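Local structure of takeout-like protein 1 (Epiphyas postvittana, 3E8W) at residues 8-13 against 74-79; 58-63 against 94-99; 103-108 against 175-180. The protein probably carries hydrophobic ligands, as its juvenile hormone binding relatives do, and here holds a ubiquinone-8 molecule in a long internal tunnel. All coordinates share one frame; numbering follows the deposited sequence.

Contact 1: residues 8-13 against 74-79; sequences CNLEDS and VKWDLK. With UQ8 (Ubiquinone-8), chain B.
The indole of Trp-76 has Leu-10 on one face and the bound ubiquinone at its edge. Methyl CD2 of Leu-10 sits 3.8 Å from the centroid of the six-membered ring and only 7° off its normal, a CH-pi contact, while Leu-10 CB lies 4.0 Å from Trp-76 CG; the leucine thus lies aslant over the face, CB above the CG/CD2 side and CD2 above the six-membered ring. At the rim, in the ring plane, Trp-76 CZ3 comes 3.4 Å from the methoxy oxygen O4 of the ubiquinone. A chi1 of -157° swings the indole away from its own backbone N and in under Leu-10. Its NE1 is hydrogen-bonded to Tyr-129 OH, and the Tyr-129 ring also meets the indole at a steep angle, so the rotation of the ring is fixed from strand 113-133. Leu-10 in turn puts its other methyl, CD1, 3.3 Å from Leu-78 CD2, the two side chains nearly perpendicular. Nearer the surface the aliphatic CG of Glu-11 lies 3.4 Å from Trp-76 O.

The backbones are joined through a water rather than directly. It gives hydrogens to Leu-10 O (2.6 Å) and to Val-74 O (3.0 Å), and accepts one from Trp-76 N, thereby serving three backbone groups. The loop itself is shaped by a type I turn from Asn-9 to Asp-12, with Asp-12 as N-cap of helix 13-29 and Cys-8 tied to Cys-15 by a disulfide. Tryptophan suits its place because its apolar edge meets the methoxy group while its one polar N-H goes to Tyr-129; Leu-10 packs behind it on the ring face. The chemistry is consistent with a mostly apolar lining near the quinone head, with a water making the polar link between loop and strand.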
loop_
_atom_site.group_PDB
_atom_site.type_symbol
_atom_site.label_atom_id
_atom_site.label_comp_id
_atom_site.label_asym_id
_atom_site.label_seq_id
_atom_site.Cartn_x
_atom_site.Cartn_y
_atom_site.Cartn_z
ATOM N N CYS A 8 17.847 3.933 16.534
ATOM C CA CYS A 8 17.692 2.680 17.258
ATOM C C CYS A 8 18.832 1.761 16.967
ATOM O O CYS A 8 19.472 1.867 15.928
ATOM C CB CYS A 8 16.444 1.952 16.789
ATOM S SG CYS A 8 14.916 2.809 17.099
ATOM N N ASN A 9 19.067 0.835 17.884
ATOM C CA ASN A 9 19.720 -0.409 17.520
ATOM C C ASN A 9 18.664 -1.152 16.732
ATOM O O ASN A 9 17.486 -1.086 17.051
ATOM C CB ASN A 9 20.149 -1.218 18.747
ATOM C CG ASN A 9 21.064 -0.443 19.664
ATOM O OD1 ASN A 9 21.990 0.227 19.214
ATOM N ND2 ASN A 9 20.803 -0.523 20.956
ATOM N N LEU A 10 19.096 -1.858 15.700
ATOM C CA LEU A 10 18.179 -2.458 14.737
ATOM C C LEU A 10 17.349 -3.587 15.363
ATOM O O LEU A 10 16.177 -3.759 15.036
ATOM C CB LEU A 10 18.968 -2.952 13.509
ATOM C CG LEU A 10 19.806 -1.909 12.733
ATOM C CD1 LEU A 10 20.708 -2.617 11.706
ATOM C CD2 LEU A 10 18.951 -0.819 12.068
ATOM N N GLU A 11 17.948 -4.318 16.298
ATOM C CA GLU A 11 17.261 -5.440 16.957
ATOM C C GLU A 11 16.403 -5.062 18.190
ATOM O O GLU A 11 15.787 -5.926 18.817
ATOM C CB GLU A 11 18.277 -6.535 17.292
ATOM C CG GLU A 11 18.433 -7.517 16.142
ATOM C CD GLU A 11 19.807 -8.138 16.065
ATOM O OE1 GLU A 11 20.332 -8.209 14.930
ATOM O OE2 GLU A 11 20.353 -8.552 17.119
ATOM N N ASP A 12 16.353 -3.774 18.511
ATOM C CA ASP A 12 15.439 -3.249 19.526
ATOM C C ASP A 12 14.125 -2.960 18.815
ATOM O O ASP A 12 13.939 -1.889 18.245
ATOM C CB ASP A 12 16.044 -1.980 20.148
ATOM C CG ASP A 12 15.154 -1.318 21.184
ATOM O OD1 ASP A 12 14.050 -1.816 21.532
ATOM O OD2 ASP A 12 15.595 -0.262 21.663
ATOM N N SER A 13 13.210 -3.919 18.856
ATOM C CA SER A 13 12.003 -3.830 18.048
ATOM C C SER A 13 10.977 -2.815 18.571
ATOM O O SER A 13 10.202 -2.258 17.791
ATOM C CB SER A 13 11.398 -5.225 17.826
ATOM O OG SER A 13 10.441 -5.537 18.804
ATOM N N VAL A 74 8.095 -3.934 14.218
ATOM C CA VAL A 74 9.174 -3.959 13.239
ATOM C C VAL A 74 10.265 -4.903 13.754
ATOM O O VAL A 74 10.924 -4.611 14.747
ATOM C CB VAL A 74 9.799 -2.571 12.994
ATOM C CG1 VAL A 74 11.048 -2.711 12.111
ATOM C CG2 VAL A 74 8.783 -1.598 12.370
ATOM N N LYS A 75 10.439 -6.031 13.073
ATOM C CA LYS A 75 11.326 -7.096 13.515
ATOM C C LYS A 75 12.487 -7.196 12.535
ATOM O O LYS A 75 12.325 -7.608 11.386
ATOM C CB LYS A 75 10.575 -8.426 13.602
ATOM C CG LYS A 75 11.258 -9.444 14.511
ATOM C CD LYS A 75 10.809 -10.892 14.244
ATOM C CE LYS A 75 11.681 -11.563 13.167
ATOM N NZ LYS A 75 13.088 -11.845 13.645
ATOM N N TRP A 76 13.661 -6.802 12.989
ATOM C CA TRP A 76 14.822 -6.774 12.139
ATOM C C TRP A 76 15.741 -7.971 12.445
ATOM O O TRP A 76 16.232 -8.113 13.563
ATOM C CB TRP A 76 15.515 -5.455 12.383
ATOM C CG TRP A 76 16.363 -5.019 11.314
ATOM C CD1 TRP A 76 17.411 -5.697 10.772
ATOM C CD2 TRP A 76 16.305 -3.763 10.655
ATOM N NE1 TRP A 76 18.014 -4.937 9.800
ATOM C CE2 TRP A 76 17.352 -3.743 9.704
ATOM C CE3 TRP A 76 15.477 -2.655 10.767
ATOM C CZ2 TRP A 76 17.583 -2.659 8.869
ATOM C CZ3 TRP A 76 15.709 -1.576 9.927
ATOM C CH2 TRP A 76 16.751 -1.592 8.990
ATOM N N ASP A 77 15.932 -8.846 11.460
ATOM C CA ASP A 77 16.797 -10.020 11.603
ATOM C C ASP A 77 18.132 -9.777 10.895
ATOM O O ASP A 77 18.254 -10.047 9.698
ATOM C CB ASP A 77 16.099 -11.262 11.017
ATOM C CG ASP A 77 16.976 -12.522 11.057
ATOM O OD1 ASP A 77 18.068 -12.506 11.677
ATOM O OD2 ASP A 77 16.565 -13.539 10.451
ATOM N N LEU A 78 19.135 -9.285 11.636
ATOM C CA LEU A 78 20.459 -8.972 11.047
ATOM C C LEU A 78 21.175 -10.198 10.463
ATOM O O LEU A 78 22.024 -10.058 9.580
ATOM C CB LEU A 78 21.388 -8.258 12.043
ATOM C CG LEU A 78 21.141 -6.785 12.443
ATOM C CD1 LEU A 78 22.313 -6.280 13.321
ATOM C CD2 LEU A 78 20.936 -5.851 11.247
ATOM N N LYS A 79 20.832 -11.389 10.945
ATOM C CA LYS A 79 21.341 -12.625 10.353
ATOM C C LYS A 79 20.839 -12.740 8.910
ATOM O O LYS A 79 21.596 -12.514 7.967
ATOM C CB LYS A 79 20.929 -13.844 11.202
ATOM C CG LYS A 79 21.443 -15.197 10.709
ATOM C CD LYS A 79 22.952 -15.345 10.856
ATOM C CE LYS A 79 23.411 -16.669 10.223
ATOM N NZ LYS A 79 24.901 -16.779 10.121
HETATM C C45 UQ8 B . -15.002 -2.450 -9.078
HETATM C C44 UQ8 B . -15.504 -3.896 -9.231
HETATM C C46 UQ8 B . -16.996 -3.916 -9.600
HETATM C C43 UQ8 B . -15.223 -4.771 -7.994
HETATM C C42 UQ8 B . -14.146 -4.145 -7.101
HETATM C C41 UQ8 B . -12.774 -4.409 -7.685
HETATM C C39 UQ8 B . -11.668 -4.045 -6.728
HETATM C C40 UQ8 B . -10.787 -2.863 -7.129
HETATM C C38 UQ8 B . -11.472 -4.774 -5.547
HETATM C C37 UQ8 B . -10.469 -4.559 -4.586
HETATM C C36 UQ8 B . -10.981 -4.650 -3.136
HETATM C C34 UQ8 B . -9.874 -4.619 -2.048
HETATM C C35 UQ8 B . -10.125 -5.274 -0.857
HETATM C C33 UQ8 B . -8.659 -3.951 -2.188
HETATM C C32 UQ8 B . -7.647 -3.925 -1.215
HETATM C C31 UQ8 B . -6.606 -2.812 -1.446
HETATM C C29 UQ8 B . -5.385 -2.932 -0.520
HETATM C C30 UQ8 B . -5.095 -4.294 0.120
HETATM C C28 UQ8 B . -4.551 -1.822 -0.285
HETATM C C27 UQ8 B . -3.403 -1.741 0.519
HETATM C C26 UQ8 B . -2.244 -0.896 -0.083
HETATM C C24 UQ8 B . -1.121 -0.616 0.940
HETATM C C25 UQ8 B . -1.485 0.182 2.187
HETATM C C23 UQ8 B . 0.201 -1.069 0.751
HETATM C C22 UQ8 B . 1.319 -0.889 1.588
HETATM C C21 UQ8 B . 2.656 -1.104 0.846
HETATM C C19 UQ8 B . 3.940 -0.982 1.712
HETATM C C20 UQ8 B . 5.234 -0.936 0.867
HETATM C C18 UQ8 B . 3.886 0.260 2.605
HETATM C C17 UQ8 B . 5.100 0.373 3.524
HETATM C C16 UQ8 B . 4.957 1.620 4.394
HETATM C C14 UQ8 B . 6.097 1.738 5.398
HETATM C C15 UQ8 B . 6.263 0.701 6.507
HETATM C C13 UQ8 B . 6.964 2.815 5.270
HETATM C C12 UQ8 B . 8.063 3.133 6.064
HETATM C C11 UQ8 B . 8.309 4.646 6.019
HETATM C C9 UQ8 B . 9.334 5.117 7.053
HETATM C C10 UQ8 B . 9.216 4.307 8.345
HETATM C C8 UQ8 B . 10.755 5.083 6.465
HETATM C C7 UQ8 B . 11.462 3.737 6.704
HETATM C C6 UQ8 B . 12.554 3.754 7.800
HETATM C C1 UQ8 B . 12.666 4.780 8.748
HETATM C C1M UQ8 B . 11.802 5.862 8.748
HETATM C C2 UQ8 B . 13.655 4.764 9.723
HETATM O O2 UQ8 B . 13.719 5.688 10.530
HETATM C C3 UQ8 B . 14.568 3.719 9.792
HETATM O O3 UQ8 B . 15.530 3.710 10.761
HETATM C C3M UQ8 B . 14.940 3.218 11.983
HETATM C C4 UQ8 B . 14.491 2.682 8.870
HETATM O O4 UQ8 B . 15.388 1.656 8.944
HETATM C C4M UQ8 B . 16.736 2.107 8.704
HETATM C C5 UQ8 B . 13.491 2.704 7.891
HETATM O O5 UQ8 B . 13.436 1.776 7.087
HETATM O O HOH W 1 13.878 -5.000 15.387
#

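Contact 2: residues 58-63 against 94-99; sequences LKEGKL and KGHYTA
Leu-58 packs closely over Gly-95, Leu-58 CD1 lying 3.7 Å from Gly-95 C and 4.1 Å from Tyr-97 CB. Because its chi1 of -173° turns the branch away from the backbone N, the leucine lays CD1 and CD2 against the opposing chain, where CD2 reaches Lys-94 O. Gly-95 suits this spot because it has no side chain and adopts backbone angles (phi 138°) that a residue with a CB tolerates poorly. Leu-58 and Tyr-97, a non-hydrogen-bonded pair, point to the buried face of the sheet, where Met-114 touches both; the Tyr-97 hydroxyl goes to Thr-161 O.

The strands belong to the antiparallel hairpin 54-77 and 82-100, part of the long curled sheet that characterises the juvenile hormone binding protein family. Lys-59 and His-96 exchange two backbone hydrogen bonds (Lys-59 N to His-96 O 2.9 Å, His-96 N to Lys-59 O 2.8 Å), and Lys-62 and Lys-94 exchange another two. Between these pairs the register slips by one residue, a beta bulge at which both chains turn a corner; Gly-61 CA bridges the gap with a CA-H...O contact to Lys-94 O at 3.4 Å.

The other face, bearing Lys-59, Lys-62, Lys-94 and His-96, is much looser. The side chains of Lys-62 and Lys-94 come together at their CB atoms, 4.2 Å apart, and then lead away, with Lys-62 NZ forming a salt bridge to Asp-43. Glu-60, exposed at the corner, brings OE1 to 3.4 Å from His-96 CB, its carboxylate turned 63° from the imidazole plane.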
loop_
_atom_site.group_PDB
_atom_site.type_symbol
_atom_site.label_atom_id
_atom_site.label_comp_id
_atom_site.label_asym_id
_atom_site.label_seq_id
_atom_site.Cartn_x
_atom_site.Cartn_y
_atom_site.Cartn_z
ATOM N N LEU A 58 -8.179 0.624 -13.635
ATOM C CA LEU A 58 -8.225 1.831 -12.831
ATOM C C LEU A 58 -7.231 2.874 -13.375
ATOM O O LEU A 58 -6.059 2.581 -13.616
ATOM C CB LEU A 58 -7.958 1.537 -11.349
ATOM C CG LEU A 58 -8.176 2.764 -10.451
ATOM C CD1 LEU A 58 -9.638 3.142 -10.434
ATOM C CD2 LEU A 58 -7.670 2.556 -9.046
ATOM N N LYS A 59 -7.735 4.084 -13.587
ATOM C CA LYS A 59 -6.945 5.220 -14.080
ATOM C C LYS A 59 -7.140 6.402 -13.132
ATOM O O LYS A 59 -8.188 6.527 -12.476
ATOM C CB LYS A 59 -7.373 5.604 -15.501
ATOM C CG LYS A 59 -7.154 4.521 -16.544
ATOM C CD LYS A 59 -7.219 5.048 -17.985
ATOM C CE LYS A 59 -5.914 5.702 -18.429
ATOM N NZ LYS A 59 -6.002 6.253 -19.802
ATOM N N GLU A 60 -6.110 7.248 -13.051
ATOM C CA GLU A 60 -6.056 8.352 -12.082
ATOM C C GLU A 60 -6.209 7.788 -10.659
ATOM O O GLU A 60 -6.838 8.401 -9.784
ATOM C CB GLU A 60 -7.158 9.389 -12.358
ATOM C CG GLU A 60 -7.427 9.778 -13.830
ATOM C CD GLU A 60 -8.726 10.638 -13.958
ATOM O OE1 GLU A 60 -9.785 10.090 -14.336
ATOM O OE2 GLU A 60 -8.704 11.854 -13.629
ATOM N N GLY A 61 -5.630 6.613 -10.438
ATOM C CA GLY A 61 -5.773 5.930 -9.175
ATOM C C GLY A 61 -5.172 6.712 -8.022
ATOM O O GLY A 61 -4.129 7.366 -8.174
ATOM N N LYS A 62 -5.851 6.626 -6.877
ATOM C CA LYS A 62 -5.437 7.276 -5.639
ATOM C C LYS A 62 -5.560 6.285 -4.489
ATOM O O LYS A 62 -6.527 5.513 -4.414
ATOM C CB LYS A 62 -6.324 8.477 -5.311
ATOM C CG LYS A 62 -6.529 9.491 -6.426
ATOM C CD LYS A 62 -5.293 10.283 -6.744
ATOM C CE LYS A 62 -5.659 11.488 -7.605
ATOM N NZ LYS A 62 -4.453 12.228 -8.067
ATOM N N LEU A 63 -4.573 6.311 -3.600
ATOM C CA LEU A 63 -4.666 5.637 -2.317
ATOM C C LEU A 63 -4.447 6.680 -1.218
ATOM O O LEU A 63 -3.397 7.334 -1.148
ATOM C CB LEU A 63 -3.647 4.510 -2.218
ATOM C CG LEU A 63 -3.434 3.978 -0.809
ATOM C CD1 LEU A 63 -4.664 3.227 -0.432
ATOM C CD2 LEU A 63 -2.174 3.137 -0.720
ATOM N N LYS A 94 -9.472 5.354 -4.914
ATOM C CA LYS A 94 -10.332 6.125 -5.794
ATOM C C LYS A 94 -9.815 6.087 -7.232
ATOM O O LYS A 94 -8.713 5.591 -7.514
ATOM C CB LYS A 94 -10.407 7.584 -5.313
ATOM C CG LYS A 94 -11.279 7.815 -4.100
ATOM C CD LYS A 94 -10.964 9.174 -3.439
ATOM C CE LYS A 94 -12.033 9.558 -2.391
ATOM N NZ LYS A 94 -11.738 10.771 -1.508
ATOM N N GLY A 95 -10.636 6.610 -8.139
ATOM C CA GLY A 95 -10.239 6.781 -9.530
ATOM C C GLY A 95 -11.286 6.414 -10.558
ATOM O O GLY A 95 -12.428 6.078 -10.231
ATOM N N HIS A 96 -10.874 6.505 -11.818
ATOM C CA HIS A 96 -11.739 6.215 -12.939
ATOM C C HIS A 96 -11.608 4.732 -13.244
ATOM O O HIS A 96 -10.587 4.303 -13.763
ATOM C CB HIS A 96 -11.342 7.060 -14.143
ATOM C CG HIS A 96 -12.238 6.870 -15.323
ATOM N ND1 HIS A 96 -13.607 6.987 -15.236
ATOM C CD2 HIS A 96 -11.968 6.564 -16.612
ATOM C CE1 HIS A 96 -14.143 6.759 -16.423
ATOM N NE2 HIS A 96 -13.169 6.499 -17.276
ATOM N N TYR A 97 -12.625 3.953 -12.894
ATOM C CA TYR A 97 -12.580 2.505 -13.035
ATOM C C TYR A 97 -13.350 2.101 -14.253
ATOM O O TYR A 97 -14.255 2.818 -14.655
ATOM C CB TYR A 97 -13.232 1.821 -11.820
ATOM C CG TYR A 97 -14.739 1.724 -11.944
ATOM C CD1 TYR A 97 -15.349 0.585 -12.456
ATOM C CD2 TYR A 97 -15.538 2.789 -11.596
ATOM C CE1 TYR A 97 -16.703 0.529 -12.600
ATOM C CE2 TYR A 97 -16.875 2.744 -11.743
ATOM C CZ TYR A 97 -17.463 1.629 -12.256
ATOM O OH TYR A 97 -18.836 1.622 -12.376
ATOM N N THR A 98 -12.997 0.959 -14.847
ATOM C CA THR A 98 -13.913 0.250 -15.770
ATOM C C THR A 98 -14.062 -1.200 -15.352
ATOM O O THR A 98 -13.141 -1.792 -14.810
ATOM C CB THR A 98 -13.497 0.287 -17.261
ATOM O OG1 THR A 98 -12.256 -0.414 -17.442
ATOM C CG2 THR A 98 -13.395 1.736 -17.789
ATOM N N ALA A 99 -15.237 -1.765 -15.610
ATOM C CA ALA A 99 -15.551 -3.136 -15.220
ATOM C C ALA A 99 -16.391 -3.752 -16.325
ATOM O O ALA A 99 -17.334 -3.110 -16.806
ATOM C CB ALA A 99 -16.325 -3.163 -13.880
#

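Contact 3: residues 103-108 against 175-180; sequences ILILPI and LTFLNQ. With UQ8 (Ubiquinone-8), chain B.
Phe-177 of helix 168-180 presses against the type II' beta turn from Ile-103 to Leu-106, which joins strands 102-103 and 106-111 at one end of the fold. Leu-106 covers a face of its ring: methyl CD1 makes a CH-pi contact 3.9 Å from the centroid, and Leu-106 and Phe-177 run antiparallel alongside one another. Leu-104 CB meets the ring edge in plane, 4.0 Å from Phe-177 CZ, and Ile-105 CG1 approaches CZ obliquely. A flat phenyl suits this place because it can slot among branched aliphatic chains presented by a turn. It extends off the helix with CG anti to the backbone N (chi1 179°).

Beside it, Leu-178 meets Ile-103, their side chains set almost square to each other. The turn is pinned by a pair of backbone hydrogen bonds, Ile-103 N to Leu-106 O (2.9 Å) and Leu-106 N to Ile-103 O. Further out, two residues of helix 182-211 give backing, Phe-189 packing on Ile-103 and Val-185 on Leu-178, and Phe-158 also packs on Leu-178. The ubiquinone tail ends close by, where Leu-178 CD2 lies 3.9 Å from Ile-103 CG2.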
loop_
_atom_site.group_PDB
_atom_site.type_symbol
_atom_site.label_atom_id
_atom_site.label_comp_id
_atom_site.label_asym_id
_atom_site.label_seq_id
_atom_site.Cartn_x
_atom_site.Cartn_y
_atom_site.Cartn_z
ATOM N N ILE A 103 -18.768 -10.062 -11.668
ATOM C CA ILE A 103 -18.260 -10.291 -10.310
ATOM C C ILE A 103 -19.040 -11.444 -9.709
ATOM O O ILE A 103 -20.250 -11.320 -9.438
ATOM C CB ILE A 103 -18.348 -9.057 -9.419
ATOM C CG1 ILE A 103 -17.752 -7.867 -10.155
ATOM C CG2 ILE A 103 -17.554 -9.288 -8.095
ATOM C CD1 ILE A 103 -17.578 -6.686 -9.286
ATOM N N LEU A 104 -18.346 -12.584 -9.574
ATOM C CA LEU A 104 -18.878 -13.771 -8.966
ATOM C C LEU A 104 -20.111 -14.207 -9.769
ATOM O O LEU A 104 -20.000 -14.472 -10.966
ATOM C CB LEU A 104 -19.144 -13.528 -7.459
ATOM C CG LEU A 104 -17.933 -13.110 -6.591
ATOM C CD1 LEU A 104 -18.306 -12.918 -5.103
ATOM C CD2 LEU A 104 -16.763 -14.099 -6.699
ATOM N N ILE A 105 -21.284 -14.253 -9.148
ATOM C CA ILE A 105 -22.483 -14.788 -9.799
ATOM C C ILE A 105 -23.308 -13.723 -10.588
ATOM O O ILE A 105 -24.374 -14.051 -11.138
ATOM C CB ILE A 105 -23.383 -15.511 -8.758
ATOM C CG1 ILE A 105 -23.954 -14.527 -7.733
ATOM C CG2 ILE A 105 -22.604 -16.588 -8.032
ATOM C CD1 ILE A 105 -25.325 -14.943 -7.210
ATOM N N LEU A 106 -22.816 -12.474 -10.642
ATOM C CA LEU A 106 -23.517 -11.375 -11.301
ATOM C C LEU A 106 -22.698 -10.777 -12.454
ATOM O O LEU A 106 -21.560 -10.388 -12.238
ATOM C CB LEU A 106 -23.811 -10.246 -10.292
ATOM C CG LEU A 106 -24.895 -10.442 -9.213
ATOM C CD1 LEU A 106 -25.004 -9.152 -8.362
ATOM C CD2 LEU A 106 -26.275 -10.857 -9.809
ATOM N N PRO A 107 -23.292 -10.651 -13.669
ATOM C CA PRO A 107 -22.624 -9.887 -14.731
ATOM C C PRO A 107 -22.496 -8.420 -14.346
ATOM O O PRO A 107 -23.321 -7.908 -13.554
ATOM C CB PRO A 107 -23.562 -10.005 -15.934
ATOM C CG PRO A 107 -24.732 -10.780 -15.514
ATOM C CD PRO A 107 -24.616 -11.154 -14.082
ATOM N N ILE A 108 -21.466 -7.766 -14.884
ATOM C CA ILE A 108 -21.209 -6.366 -14.609
ATOM C C ILE A 108 -20.779 -5.641 -15.855
ATOM O O ILE A 108 -20.147 -6.209 -16.718
ATOM C CB ILE A 108 -20.122 -6.187 -13.491
ATOM C CG1 ILE A 108 -19.995 -4.703 -13.087
ATOM C CG2 ILE A 108 -18.779 -6.808 -13.896
ATOM C CD1 ILE A 108 -19.354 -4.493 -11.743
ATOM N N LEU A 175 -24.258 -3.063 -5.956
ATOM C CA LEU A 175 -23.597 -2.388 -4.867
ATOM C C LEU A 175 -23.942 -3.063 -3.552
ATOM O O LEU A 175 -23.050 -3.380 -2.758
ATOM C CB LEU A 175 -23.927 -0.885 -4.888
ATOM C CG LEU A 175 -23.193 -0.178 -6.053
ATOM C CD1 LEU A 175 -23.575 1.299 -6.199
ATOM C CD2 LEU A 175 -21.689 -0.311 -5.897
ATOM N N THR A 176 -25.218 -3.335 -3.336
ATOM C CA THR A 176 -25.626 -4.175 -2.195
ATOM C C THR A 176 -24.837 -5.491 -2.176
ATOM O O THR A 176 -24.329 -5.891 -1.141
ATOM C CB THR A 176 -27.128 -4.499 -2.228
ATOM O OG1 THR A 176 -27.891 -3.284 -2.383
ATOM C CG2 THR A 176 -27.540 -5.202 -0.953
ATOM N N PHE A 177 -24.715 -6.126 -3.340
ATOM C CA PHE A 177 -24.032 -7.403 -3.487
ATOM C C PHE A 177 -22.577 -7.333 -3.075
ATOM O O PHE A 177 -22.122 -8.185 -2.339
ATOM C CB PHE A 177 -24.153 -7.907 -4.926
ATOM C CG PHE A 177 -23.459 -9.217 -5.169
ATOM C CD1 PHE A 177 -23.964 -10.393 -4.637
ATOM C CD2 PHE A 177 -22.304 -9.278 -5.942
ATOM C CE1 PHE A 177 -23.312 -11.634 -4.852
ATOM C CE2 PHE A 177 -21.658 -10.496 -6.169
ATOM C CZ PHE A 177 -22.167 -11.682 -5.619
ATOM N N LEU A 178 -21.859 -6.310 -3.522
ATOM C CA LEU A 178 -20.460 -6.132 -3.164
ATOM C C LEU A 178 -20.249 -5.903 -1.665
ATOM O O LEU A 178 -19.346 -6.493 -1.051
ATOM C CB LEU A 178 -19.860 -4.958 -3.939
ATOM C CG LEU A 178 -19.728 -5.168 -5.457
ATOM C CD1 LEU A 178 -19.179 -3.902 -6.067
ATOM C CD2 LEU A 178 -18.867 -6.382 -5.816
ATOM N N ASN A 179 -21.061 -5.041 -1.072
ATOM C CA ASN A 179 -20.943 -4.771 0.347
ATOM C C ASN A 179 -21.298 -6.010 1.207
ATOM O O ASN A 179 -20.617 -6.270 2.202
ATOM C CB ASN A 179 -21.742 -3.522 0.730
ATOM C CG ASN A 179 -21.209 -2.262 0.046
ATOM O OD1 ASN A 179 -20.009 -2.101 -0.130
ATOM N ND2 ASN A 179 -22.104 -1.382 -0.360
ATOM N N GLN A 180 -22.297 -6.802 0.816
ATOM C CA GLN A 180 -22.622 -7.993 1.594
ATOM C C GLN A 180 -21.474 -9.008 1.531
ATOM O O GLN A 180 -21.126 -9.600 2.540
ATOM C CB GLN A 180 -23.922 -8.668 1.113
ATOM C CG GLN A 180 -25.246 -7.932 1.390
ATOM C CD GLN A 180 -26.453 -8.685 0.741
ATOM O OE1 GLN A 180 -26.258 -9.666 -0.020
ATOM N NE2 GLN A 180 -27.697 -8.238 1.052
HETATM C C45 UQ8 B . -15.002 -2.450 -9.078
HETATM C C44 UQ8 B . -15.504 -3.896 -9.231
HETATM C C46 UQ8 B . -16.996 -3.916 -9.600
HETATM C C43 UQ8 B . -15.223 -4.771 -7.994
HETATM C C42 UQ8 B . -14.146 -4.145 -7.101
HETATM C C41 UQ8 B . -12.774 -4.409 -7.685
HETATM C C39 UQ8 B . -11.668 -4.045 -6.728
HETATM C C40 UQ8 B . -10.787 -2.863 -7.129
HETATM C C38 UQ8 B . -11.472 -4.774 -5.547
HETATM C C37 UQ8 B . -10.469 -4.559 -4.586
HETATM C C36 UQ8 B . -10.981 -4.650 -3.136
HETATM C C34 UQ8 B . -9.874 -4.619 -2.048
HETATM C C35 UQ8 B . -10.125 -5.274 -0.857
HETATM C C33 UQ8 B . -8.659 -3.951 -2.188
HETATM C C32 UQ8 B . -7.647 -3.925 -1.215
HETATM C C31 UQ8 B . -6.606 -2.812 -1.446
HETATM C C29 UQ8 B . -5.385 -2.932 -0.520
HETATM C C30 UQ8 B . -5.095 -4.294 0.120
HETATM C C28 UQ8 B . -4.551 -1.822 -0.285
HETATM C C27 UQ8 B . -3.403 -1.741 0.519
HETATM C C26 UQ8 B . -2.244 -0.896 -0.083
HETATM C C24 UQ8 B . -1.121 -0.616 0.940
HETATM C C25 UQ8 B . -1.485 0.182 2.187
HETATM C C23 UQ8 B . 0.201 -1.069 0.751
HETATM C C22 UQ8 B . 1.319 -0.889 1.588
HETATM C C21 UQ8 B . 2.656 -1.104 0.846
HETATM C C19 UQ8 B . 3.940 -0.982 1.712
HETATM C C20 UQ8 B . 5.234 -0.936 0.867
HETATM C C18 UQ8 B . 3.886 0.260 2.605
HETATM C C17 UQ8 B . 5.100 0.373 3.524
HETATM C C16 UQ8 B . 4.957 1.620 4.394
HETATM C C14 UQ8 B . 6.097 1.738 5.398
HETATM C C15 UQ8 B . 6.263 0.701 6.507
HETATM C C13 UQ8 B . 6.964 2.815 5.270
HETATM C C12 UQ8 B . 8.063 3.133 6.064
HETATM C C11 UQ8 B . 8.309 4.646 6.019
HETATM C C9 UQ8 B . 9.334 5.117 7.053
HETATM C C10 UQ8 B . 9.216 4.307 8.345
HETATM C C8 UQ8 B . 10.755 5.083 6.465
HETATM C C7 UQ8 B . 11.462 3.737 6.704
HETATM C C6 UQ8 B . 12.554 3.754 7.800
HETATM C C1 UQ8 B . 12.666 4.780 8.748
HETATM C C1M UQ8 B . 11.802 5.862 8.748
HETATM C C2 UQ8 B . 13.655 4.764 9.723
HETATM O O2 UQ8 B . 13.719 5.688 10.530
HETATM C C3 UQ8 B . 14.568 3.719 9.792
HETATM O O3 UQ8 B . 15.530 3.710 10.761
HETATM C C3M UQ8 B . 14.940 3.218 11.983
HETATM C C4 UQ8 B . 14.491 2.682 8.870
HETATM O O4 UQ8 B . 15.388 1.656 8.944
HETATM C C4M UQ8 B . 16.736 2.107 8.704
HETATM C C5 UQ8 B . 13.491 2.704 7.891
HETATM O O5 UQ8 B . 13.436 1.776 7.087
#

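The three contacts are spread along a ligand that threads the elongated fold. Contact 1 lies beside the quinone head and contact 3 beside the end of the isoprenoid tail, with centres about 44 Å apart on opposite sides of the chain's centre. Contact 2 belongs to the tail half: its centre is about 37 Å from that of contact 1 but only about 18 Å from that of contact 3, and Tyr-97 has its side chain about 5 Å from the ubiquinone. Strand 54-77 serves both contact 1 and contact 2, while contacts 2 and 3 touch directly, Ala-99 CB lying 3.9 Å from Ile-108 CD1. All three reach the same curled sheet.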